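Local coordinates for protein malate dehydrogenase (Entamoeba histolytica, PDB 3I0P) that probably catalyses the reversible NAD-dependent oxidation of malate to oxaloacetate and binds NAD as a member of the malate/L-lactate dehydrogenase family, at residues Q20-V25 with V58-I63; D28-R33 with T71-I76; N96-M101 with S131-Q136; R148-A153 with A230-L235. All coordinates share one frame; numbering follows the deposited sequence.

Contact 1 of 4, residues Q20-V25 with V58-I63; sequences QVLLKV and VYIDRI
Ile-60 is the residue most deeply engaged where the C-terminal end of helix 11-24 lies beside helix 55-64. Its CB leaves the backbone neither toward nor away from the neighbouring helix, but with CG1 anti to the carbonyl carbon and a second bend at chi2 (-56°) the CD1 methyl reaches across. There it touches two successive residues: CD1 lies 4.1 Å from Val-21 CG1, the branch anti to the backbone N, and 4.2 Å from Leu-22 CD2. The other arm, Ile-60 CG2, meets Val-25 CG1 at 4.3 Å, so the two branches of one isoleucine span from Val-21 on the helix to Val-25 just past its end.

Val-25, the first residue to leave helical geometry, points its side chain at helix 55-64 and divides its methyls between two partners. While CG1 faces Ile-60, CG2 takes the crowded position between N and the carbonyl carbon and lies 4.0 Å from Ile-63 CD1. Ile-63 is extended at chi2 (171°), which carries that same CD1 to Leu-22 CD2 as well, at 4.2 Å; its chain crosses those of Val-25 and Leu-22 at about a right angle.

The interface is wholly apolar, methyl against methyl. Tyr-359 and Leu-355 of helix 346-359 flank it, and Phe-92 touches both Leu-22 and Ile-63. With helix axes 11.1 Å apart and only 11° from parallel, the arrangement is that of near-parallel helices joined by branched aliphatic side chains, here in the helical cluster built from the two ends of the chain.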
# COMPACT_ATOMS: atom_id res chain seq x y z
N GLN A 20 -11.32 -10.93 -32.66
CA GLN A 20 -12.36 -11.22 -33.64
C GLN A 20 -13.71 -11.46 -32.97
O GLN A 20 -14.73 -10.94 -33.43
CB GLN A 20 -11.99 -12.40 -34.55
CG GLN A 20 -10.73 -12.21 -35.42
CD GLN A 20 -10.79 -11.02 -36.38
OE1 GLN A 20 -11.84 -10.69 -36.94
NE2 GLN A 20 -9.63 -10.39 -36.58
N VAL A 21 -13.72 -12.21 -31.87
CA VAL A 21 -14.98 -12.47 -31.16
C VAL A 21 -15.58 -11.18 -30.57
O VAL A 21 -16.82 -11.02 -30.53
CB VAL A 21 -14.82 -13.57 -30.09
CG1 VAL A 21 -16.14 -13.82 -29.37
CG2 VAL A 21 -14.31 -14.85 -30.72
N LEU A 22 -14.72 -10.26 -30.14
CA LEU A 22 -15.17 -8.99 -29.59
C LEU A 22 -15.77 -8.09 -30.66
O LEU A 22 -16.71 -7.34 -30.40
CB LEU A 22 -14.04 -8.28 -28.85
CG LEU A 22 -13.68 -8.79 -27.45
CD1 LEU A 22 -12.26 -8.36 -27.06
CD2 LEU A 22 -14.70 -8.31 -26.43
N LEU A 23 -15.22 -8.15 -31.87
CA LEU A 23 -15.81 -7.47 -33.02
C LEU A 23 -17.17 -8.08 -33.35
O LEU A 23 -18.15 -7.34 -33.52
CB LEU A 23 -14.91 -7.56 -34.24
CG LEU A 23 -13.63 -6.73 -34.20
CD1 LEU A 23 -12.78 -7.01 -35.44
CD2 LEU A 23 -13.96 -5.25 -34.08
N LYS A 24 -17.23 -9.40 -33.41
CA LYS A 24 -18.46 -10.12 -33.76
C LYS A 24 -19.63 -9.81 -32.84
O LYS A 24 -20.76 -9.74 -33.30
CB LYS A 24 -18.23 -11.63 -33.82
CG LYS A 24 -17.34 -12.08 -34.97
CD LYS A 24 -18.01 -11.94 -36.33
CE LYS A 24 -17.06 -12.41 -37.42
NZ LYS A 24 -17.72 -12.57 -38.73
N VAL A 25 -19.35 -9.61 -31.54
CA VAL A 25 -20.40 -9.26 -30.56
C VAL A 25 -20.63 -7.75 -30.46
O VAL A 25 -21.29 -7.27 -29.54
CB VAL A 25 -20.14 -9.86 -29.16
CG1 VAL A 25 -20.08 -11.38 -29.22
CG2 VAL A 25 -18.86 -9.29 -28.55
N VAL A 58 -16.84 -14.07 -18.15
CA VAL A 58 -16.70 -12.76 -17.50
C VAL A 58 -16.88 -11.59 -18.46
O VAL A 58 -17.20 -10.47 -18.04
CB VAL A 58 -15.38 -12.69 -16.65
CG1 VAL A 58 -15.11 -11.29 -16.11
CG2 VAL A 58 -15.45 -13.69 -15.52
N TYR A 59 -16.74 -11.85 -19.75
CA TYR A 59 -16.87 -10.79 -20.76
C TYR A 59 -17.97 -11.06 -21.80
O TYR A 59 -18.94 -10.30 -21.87
CB TYR A 59 -15.51 -10.45 -21.38
CG TYR A 59 -14.52 -10.03 -20.31
CD1 TYR A 59 -14.59 -8.77 -19.73
CD2 TYR A 59 -13.55 -10.93 -19.84
CE1 TYR A 59 -13.69 -8.39 -18.73
CE2 TYR A 59 -12.66 -10.56 -18.84
CZ TYR A 59 -12.73 -9.29 -18.30
OH TYR A 59 -11.85 -8.91 -17.30
N ILE A 60 -17.82 -12.13 -22.58
CA ILE A 60 -18.76 -12.43 -23.67
C ILE A 60 -20.18 -12.68 -23.15
O ILE A 60 -21.12 -12.03 -23.61
CB ILE A 60 -18.25 -13.58 -24.60
CG1 ILE A 60 -16.81 -13.30 -25.08
CG2 ILE A 60 -19.19 -13.77 -25.81
CD1 ILE A 60 -16.60 -11.95 -25.80
N ASP A 61 -20.33 -13.57 -22.19
CA ASP A 61 -21.63 -13.83 -21.58
C ASP A 61 -22.26 -12.57 -20.99
O ASP A 61 -23.48 -12.45 -20.90
CB ASP A 61 -21.50 -14.87 -20.46
CG ASP A 61 -21.38 -16.30 -20.98
OD1 ASP A 61 -21.43 -16.52 -22.21
OD2 ASP A 61 -21.22 -17.20 -20.12
N ARG A 62 -21.42 -11.63 -20.57
CA ARG A 62 -21.91 -10.44 -19.91
C ARG A 62 -22.35 -9.39 -20.92
O ARG A 62 -23.35 -8.70 -20.70
CB ARG A 62 -20.89 -9.90 -18.90
CG ARG A 62 -20.62 -10.88 -17.79
CD ARG A 62 -20.17 -10.16 -16.54
NE ARG A 62 -19.83 -11.09 -15.46
CZ ARG A 62 -19.05 -10.79 -14.42
NH1 ARG A 62 -18.52 -9.58 -14.32
NH2 ARG A 62 -18.80 -11.69 -13.49
N ILE A 63 -21.62 -9.29 -22.04
CA ILE A 63 -22.06 -8.48 -23.18
C ILE A 63 -23.42 -8.99 -23.72
O ILE A 63 -24.31 -8.20 -24.07
CB ILE A 63 -21.01 -8.47 -24.31
CG1 ILE A 63 -19.69 -7.89 -23.80
CG2 ILE A 63 -21.52 -7.67 -25.51
CD1 ILE A 63 -18.53 -8.02 -24.77

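Contact 2 of 4, residues D28-R33 with T71-I76; sequences DEENAR and TAKPSI
One hydrogen bond joins the start of helix 29-45 to the extended chain at 71-76. Asn-31 ND2 donates to the backbone oxygen of Ala-72 over 2.9 Å, with an N-H...O angle of 156°. The acceptor lies close to the plane of the amide, whereas the nitrogen sits above the carbonyl plane of Ala-72. The same ND2 also bonds to Pro-70 O, so a single buried amide group holds two carbonyls of the incoming chain.

The charged contacts converge on Lys-73, whose chain bends at chi2 (-94°) and then runs extended to the N-terminal end of helix 29-45. Its NZ forms a salt bridge with Glu-30 OE1 at 3.0 Å, and a longer one with Asp-28 OD2 at 3.7 Å. Glu-30 extends beyond CG to meet it, crossing the lysine at about a right angle. On the way, Lys-73 CE passes 3.5 Å from Asn-31 OD1.

Asp-28 is the N-cap of helix 29-45. Its CG is anti to the backbone N, which lets OD2 accept from Asn-31 N at 2.9 Å through the anti lone pair. The capping carboxylate thus also belongs to the salt-bridge network, and the ammonium group probably helps stabilise its negative charge.

At the start of 71-76, Thr-71 CG2 packs 3.7 Å from Asp-28 N. Beyond Lys-73, Pro-74 turns to helix 93-111 and Ser-75 enters the edge strand 75-79 of the mixed sheet.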
# COMPACT_ATOMS: atom_id res chain seq x y z
N ASP A 28 -16.80 -1.70 -30.42
CA ASP A 28 -16.04 -0.72 -31.17
C ASP A 28 -14.65 -1.33 -31.41
O ASP A 28 -14.10 -2.01 -30.53
CB ASP A 28 -15.92 0.58 -30.37
CG ASP A 28 -14.83 1.50 -30.90
OD1 ASP A 28 -15.17 2.49 -31.57
OD2 ASP A 28 -13.64 1.22 -30.66
N GLU A 29 -14.10 -1.11 -32.60
CA GLU A 29 -12.85 -1.75 -32.98
C GLU A 29 -11.68 -1.42 -32.04
O GLU A 29 -10.94 -2.32 -31.61
CB GLU A 29 -12.49 -1.47 -34.44
CG GLU A 29 -11.36 -2.34 -34.96
CD GLU A 29 -9.98 -1.75 -34.73
OE1 GLU A 29 -9.87 -0.55 -34.42
OE2 GLU A 29 -9.00 -2.50 -34.89
N GLU A 30 -11.51 -0.14 -31.71
CA GLU A 30 -10.46 0.24 -30.78
C GLU A 30 -10.69 -0.40 -29.40
O GLU A 30 -9.74 -0.89 -28.78
CB GLU A 30 -10.32 1.76 -30.68
CG GLU A 30 -9.04 2.22 -29.96
CD GLU A 30 -8.97 3.73 -29.75
OE1 GLU A 30 -9.97 4.44 -30.06
OE2 GLU A 30 -7.91 4.20 -29.26
N ASN A 31 -11.95 -0.41 -28.94
CA ASN A 31 -12.31 -1.10 -27.70
C ASN A 31 -11.89 -2.57 -27.70
O ASN A 31 -11.34 -3.05 -26.71
CB ASN A 31 -13.82 -0.99 -27.43
CG ASN A 31 -14.23 0.38 -26.88
OD1 ASN A 31 -13.43 1.33 -26.83
ND2 ASN A 31 -15.50 0.49 -26.48
N ALA A 32 -12.14 -3.28 -28.81
CA ALA A 32 -11.73 -4.68 -28.91
C ALA A 32 -10.22 -4.81 -28.71
O ALA A 32 -9.77 -5.74 -28.04
CB ALA A 32 -12.14 -5.28 -30.25
N ARG A 33 -9.45 -3.87 -29.26
CA ARG A 33 -8.00 -3.87 -29.12
C ARG A 33 -7.53 -3.60 -27.68
O ARG A 33 -6.65 -4.31 -27.18
CB ARG A 33 -7.35 -2.89 -30.09
CG ARG A 33 -6.88 -3.55 -31.38
CD ARG A 33 -6.14 -2.57 -32.28
NE ARG A 33 -7.00 -1.48 -32.73
CZ ARG A 33 -6.70 -0.19 -32.60
NH1 ARG A 33 -5.56 0.20 -32.04
NH2 ARG A 33 -7.56 0.72 -33.05
N THR A 71 -19.46 -0.68 -27.11
CA THR A 71 -19.09 0.46 -27.97
C THR A 71 -18.88 1.74 -27.16
O THR A 71 -18.58 2.79 -27.73
CB THR A 71 -20.12 0.75 -29.11
OG1 THR A 71 -21.41 1.01 -28.55
CG2 THR A 71 -20.21 -0.39 -30.09
N ALA A 72 -19.03 1.63 -25.85
CA ALA A 72 -18.98 2.79 -24.96
C ALA A 72 -17.57 3.31 -24.76
O ALA A 72 -16.60 2.55 -24.80
CB ALA A 72 -19.60 2.44 -23.62
N LYS A 73 -17.47 4.62 -24.56
CA LYS A 73 -16.22 5.27 -24.21
C LYS A 73 -16.48 6.11 -22.96
O LYS A 73 -17.63 6.48 -22.70
CB LYS A 73 -15.74 6.15 -25.36
CG LYS A 73 -15.61 5.44 -26.70
CD LYS A 73 -14.19 4.93 -26.97
CE LYS A 73 -14.06 4.40 -28.40
NZ LYS A 73 -12.64 4.24 -28.81
N PRO A 74 -15.43 6.39 -22.15
CA PRO A 74 -15.63 7.21 -20.94
C PRO A 74 -15.96 8.66 -21.26
O PRO A 74 -15.63 9.15 -22.34
CB PRO A 74 -14.27 7.12 -20.25
CG PRO A 74 -13.31 6.88 -21.36
CD PRO A 74 -14.04 5.93 -22.26
N SER A 75 -16.62 9.35 -20.32
CA SER A 75 -16.94 10.77 -20.46
C SER A 75 -16.25 11.58 -19.36
O SER A 75 -16.27 11.19 -18.19
CB SER A 75 -18.44 11.02 -20.36
OG SER A 75 -19.15 10.36 -21.40
N ILE A 76 -15.65 12.70 -19.75
CA ILE A 76 -15.03 13.61 -18.80
C ILE A 76 -16.12 14.33 -17.99
O ILE A 76 -16.94 15.05 -18.56
CB ILE A 76 -14.08 14.62 -19.51
CG1 ILE A 76 -12.87 13.88 -20.10
CG2 ILE A 76 -13.60 15.69 -18.56
CD1 ILE A 76 -12.20 14.59 -21.27

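Contact 3 of 4, residues N96-M101 with S131-Q136; sequences NGTIGM and SLLAAQ
Two crossover helices of the mixed beta-sheet meet here, helix 93-111 and helix 127-136. Met-101 has the largest share and takes part in three of the four residue pairs. Its CB points toward the second helix with CG anti to the backbone N (chi1 176°), and the chain then bends at both chi2 and chi3, so that the thioether lies along the neighbour instead of pushing straight into it. The sulfur SD rests 4.0 Å from Ala-134 CB. One atom nearer its own backbone, Met-101 CG faces Leu-133 CB at 4.3 Å, and the terminal CE curls toward the backbone N of Ser-131, 4.4 Å away.

Helix 93-111 links the adjacent parallel strands 83-87 and 113-121 in a beta-alpha-beta crossover, while helix 127-136 leads from 113-121 to strand 139-145, with strand 282-290 lying between the two in the sheet. Their short segments run in roughly the same direction, with axes 10.1 Å apart and a crossing angle of -30°.

Leu-133 makes the second point of contact. It points toward helix 93-111, and its CD1 methyl lies against Thr-98, 4.3 Å from CG2 and equally far from CA. The threonine hydroxyl is occupied within its own helix by His-94 O, leaving the methyl branch for the leucine. Ser-131 turns its CB away from Met-101, and its OG bonds to Gly-141 O on strand 139-145; its side chain lies about 9 Å from a bound NAD.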
# COMPACT_ATOMS: atom_id res chain seq x y z
N ASN A 96 -11.88 1.93 -20.05
CA ASN A 96 -11.81 3.05 -19.12
C ASN A 96 -10.41 3.15 -18.50
O ASN A 96 -9.81 4.24 -18.45
CB ASN A 96 -12.91 2.95 -18.04
CG ASN A 96 -14.33 2.96 -18.63
OD1 ASN A 96 -14.68 3.84 -19.42
ND2 ASN A 96 -15.14 1.99 -18.25
N GLY A 97 -9.89 2.00 -18.07
CA GLY A 97 -8.57 1.92 -17.47
C GLY A 97 -7.44 2.42 -18.37
O GLY A 97 -6.59 3.21 -17.93
N THR A 98 -7.43 1.95 -19.62
CA THR A 98 -6.38 2.29 -20.57
C THR A 98 -6.42 3.78 -20.85
O THR A 98 -5.41 4.47 -20.79
CB THR A 98 -6.51 1.48 -21.87
OG1 THR A 98 -6.36 0.10 -21.57
CG2 THR A 98 -5.45 1.89 -22.89
N ILE A 99 -7.61 4.28 -21.15
CA ILE A 99 -7.79 5.71 -21.38
C ILE A 99 -7.45 6.54 -20.12
O ILE A 99 -6.67 7.49 -20.20
CB ILE A 99 -9.19 6.01 -21.94
CG1 ILE A 99 -9.31 5.36 -23.32
CG2 ILE A 99 -9.46 7.54 -21.96
CD1 ILE A 99 -10.73 5.20 -23.81
N GLY A 100 -7.99 6.13 -18.97
CA GLY A 100 -7.73 6.80 -17.69
C GLY A 100 -6.26 6.95 -17.32
O GLY A 100 -5.82 8.03 -16.94
N MET A 101 -5.51 5.86 -17.43
CA MET A 101 -4.09 5.87 -17.10
C MET A 101 -3.27 6.63 -18.15
O MET A 101 -2.43 7.45 -17.79
CB MET A 101 -3.55 4.44 -16.89
CG MET A 101 -2.05 4.36 -16.62
SD MET A 101 -1.46 5.26 -15.17
CE MET A 101 -1.66 4.05 -13.87
N SER A 131 -0.55 -0.16 -14.46
CA SER A 131 0.71 0.27 -13.87
C SER A 131 1.87 0.08 -14.84
O SER A 131 2.78 0.91 -14.89
CB SER A 131 0.98 -0.46 -12.55
OG SER A 131 0.17 0.09 -11.51
N LEU A 132 1.82 -0.99 -15.62
CA LEU A 132 2.84 -1.23 -16.64
C LEU A 132 2.86 -0.13 -17.70
O LEU A 132 3.93 0.28 -18.14
CB LEU A 132 2.67 -2.61 -17.29
CG LEU A 132 3.01 -3.84 -16.44
CD1 LEU A 132 2.51 -5.10 -17.13
CD2 LEU A 132 4.49 -3.95 -16.14
N LEU A 133 1.69 0.36 -18.09
CA LEU A 133 1.62 1.47 -19.04
C LEU A 133 2.41 2.66 -18.53
O LEU A 133 3.12 3.32 -19.30
CB LEU A 133 0.16 1.87 -19.29
CG LEU A 133 -0.77 0.91 -20.05
CD1 LEU A 133 -2.19 1.49 -20.04
CD2 LEU A 133 -0.30 0.63 -21.49
N ALA A 134 2.30 2.95 -17.24
CA ALA A 134 2.99 4.07 -16.63
C ALA A 134 4.51 3.87 -16.60
O ALA A 134 5.25 4.79 -16.93
CB ALA A 134 2.44 4.34 -15.24
N ALA A 135 4.95 2.67 -16.22
CA ALA A 135 6.38 2.36 -16.17
C ALA A 135 7.08 2.43 -17.54
O ALA A 135 8.25 2.83 -17.63
CB ALA A 135 6.60 1.02 -15.52
N GLN A 136 6.35 2.07 -18.60
CA GLN A 136 6.88 2.15 -19.97
C GLN A 136 7.17 3.58 -20.41
O GLN A 136 8.06 3.81 -21.22
CB GLN A 136 5.92 1.51 -20.96
CG GLN A 136 5.92 -0.00 -20.96
CD GLN A 136 4.65 -0.56 -21.59
OE1 GLN A 136 4.07 0.04 -22.52
NE2 GLN A 136 4.19 -1.72 -21.09

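Contact 4 of 4, residues R148-A153 with A230-L235; sequences RSSVAA and AYLHPL
Two backbone hydrogen bonds tie the chain at 148-153 to strand 230-232, both made by Leu-232. Its N donates to Ser-150 O at 2.7 Å, almost straight (175°) and in the carbonyl plane. Its O accepts from Ala-152 N at 3.0 Å, the donor arriving nearly along the C=O axis. This is the pattern of a single parallel bridge, with Val-151 opposite Leu-232. On its other side the 148-153 chain forms a classic beta bulge, where Ser-150 and Val-151 both face Leu-161. Further main-chain bonds join Val-151 to Ile-160, Tyr-231 to Ser-208 and His-233 to Ile-186.

Tyr-231 OH bonds to Asp-157 OD1, and His-233 NE2 to Ser-208 OG. A water donates to Ala-152 O at 3.1 Å and also makes a weak bond with His-233 ND1, meeting the imidazole at its edge.

Ser-150 OG lies 3.4 Å from Leu-232 CD1. Ala-152 CB sits over one face of the Tyr-231 ring in a CH-pi contact, 3.8 Å from the centroid. Val-151 CG2 packs on Leu-232 CB at 3.9 Å. Leu-317 of the second subunit packs on Tyr-231.

The side chain of Ser-150 is about 8 Å from a bound NAD. Main-chain bonds thus set the register of 150-152 against Leu-232, while Asp-157 and Ser-208 satisfy Tyr-231 OH and His-233 NE2 from outside the two segments.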
# COMPACT_ATOMS: atom_id res chain seq x y z
N ARG A 148 -16.95 -6.52 -5.93
CA ARG A 148 -18.05 -6.98 -5.08
C ARG A 148 -17.54 -7.57 -3.76
O ARG A 148 -16.47 -8.18 -3.72
CB ARG A 148 -18.94 -8.00 -5.81
CG ARG A 148 -18.35 -9.39 -5.97
CD ARG A 148 -19.33 -10.34 -6.66
NE ARG A 148 -20.46 -10.70 -5.80
CZ ARG A 148 -21.36 -11.64 -6.09
NH1 ARG A 148 -21.27 -12.33 -7.23
NH2 ARG A 148 -22.36 -11.90 -5.25
N SER A 149 -18.32 -7.36 -2.70
CA SER A 149 -17.98 -7.86 -1.37
C SER A 149 -17.61 -9.35 -1.35
O SER A 149 -18.38 -10.21 -1.81
CB SER A 149 -19.14 -7.60 -0.41
OG SER A 149 -19.57 -6.26 -0.51
N SER A 150 -16.43 -9.63 -0.83
CA SER A 150 -15.94 -10.99 -0.63
C SER A 150 -15.06 -11.10 0.62
O SER A 150 -14.81 -12.20 1.11
CB SER A 150 -15.14 -11.44 -1.86
OG SER A 150 -13.89 -10.77 -1.94
N VAL A 151 -14.59 -9.96 1.11
CA VAL A 151 -13.60 -9.91 2.19
C VAL A 151 -14.19 -9.32 3.49
O VAL A 151 -14.88 -8.29 3.47
CB VAL A 151 -12.31 -9.11 1.75
CG1 VAL A 151 -11.25 -9.08 2.85
CG2 VAL A 151 -11.73 -9.69 0.46
N ALA A 152 -13.91 -9.99 4.62
CA ALA A 152 -14.35 -9.51 5.93
C ALA A 152 -13.35 -8.54 6.54
O ALA A 152 -12.14 -8.79 6.50
CB ALA A 152 -14.57 -10.67 6.88
N ALA A 153 -13.87 -7.45 7.10
CA ALA A 153 -13.10 -6.53 7.94
C ALA A 153 -12.44 -7.28 9.10
O ALA A 153 -12.76 -8.45 9.35
CB ALA A 153 -14.01 -5.45 8.48
N ALA A 230 -19.92 -16.76 3.91
CA ALA A 230 -18.47 -17.04 3.93
C ALA A 230 -17.73 -15.80 3.45
O ALA A 230 -18.33 -14.89 2.87
CB ALA A 230 -18.13 -18.23 3.05
N TYR A 231 -16.42 -15.76 3.69
CA TYR A 231 -15.62 -14.58 3.36
C TYR A 231 -14.11 -14.86 3.28
O TYR A 231 -13.62 -15.82 3.89
CB TYR A 231 -15.89 -13.47 4.38
CG TYR A 231 -15.74 -13.91 5.82
CD1 TYR A 231 -14.47 -14.03 6.41
CD2 TYR A 231 -16.85 -14.21 6.60
CE1 TYR A 231 -14.32 -14.43 7.73
CE2 TYR A 231 -16.72 -14.62 7.92
CZ TYR A 231 -15.45 -14.72 8.48
OH TYR A 231 -15.30 -15.12 9.79
N LEU A 232 -13.41 -14.03 2.51
CA LEU A 232 -11.94 -14.04 2.45
C LEU A 232 -11.33 -13.15 3.54
O LEU A 232 -11.96 -12.19 3.99
CB LEU A 232 -11.47 -13.54 1.09
CG LEU A 232 -11.70 -14.39 -0.16
CD1 LEU A 232 -11.90 -13.50 -1.36
CD2 LEU A 232 -10.54 -15.32 -0.39
N HIS A 233 -10.12 -13.48 3.97
CA HIS A 233 -9.39 -12.65 4.95
C HIS A 233 -8.51 -11.62 4.26
O HIS A 233 -8.02 -11.86 3.16
CB HIS A 233 -8.53 -13.51 5.88
CG HIS A 233 -9.32 -14.47 6.71
ND1 HIS A 233 -10.17 -14.05 7.71
CD2 HIS A 233 -9.40 -15.82 6.69
CE1 HIS A 233 -10.74 -15.10 8.27
NE2 HIS A 233 -10.28 -16.19 7.67
N PRO A 234 -8.31 -10.46 4.90
CA PRO A 234 -7.35 -9.49 4.37
C PRO A 234 -5.92 -10.01 4.50
O PRO A 234 -5.67 -10.95 5.25
CB PRO A 234 -7.54 -8.27 5.29
CG PRO A 234 -8.79 -8.53 6.08
CD PRO A 234 -8.90 -10.00 6.17
N LEU A 235 -5.00 -9.41 3.75
CA LEU A 235 -3.57 -9.62 4.02
C LEU A 235 -3.28 -9.36 5.52
O LEU A 235 -3.60 -8.30 6.06
CB LEU A 235 -2.70 -8.77 3.10
CG LEU A 235 -1.18 -8.73 3.31
CD1 LEU A 235 -0.52 -10.08 3.05
CD2 LEU A 235 -0.55 -7.64 2.44
O HOH W 1 -10.95 -10.86 8.51

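Contacts 1 and 2 lie on the same side of the chain's centre, their own centres 13 Å apart. They interleave along the chain, sharing the cluster of helices 11-24, 29-45 and 55-64; Leu-22 and Leu-23 pack directly on helix 29-45. Contact 3 follows, its centre 15 Å from that of contact 2, and Pro-74 packs on Asn-96 and Ile-99 of helix 93-111. Contact 4 comes last, its centre 27 Å from that of contact 3 and across the chain's centre from contacts 2 and 3. Contacts 1 to 3 thus join the helical cluster to the mixed sheet, while contact 4 lies near a bound NAD and within reach of the second subunit.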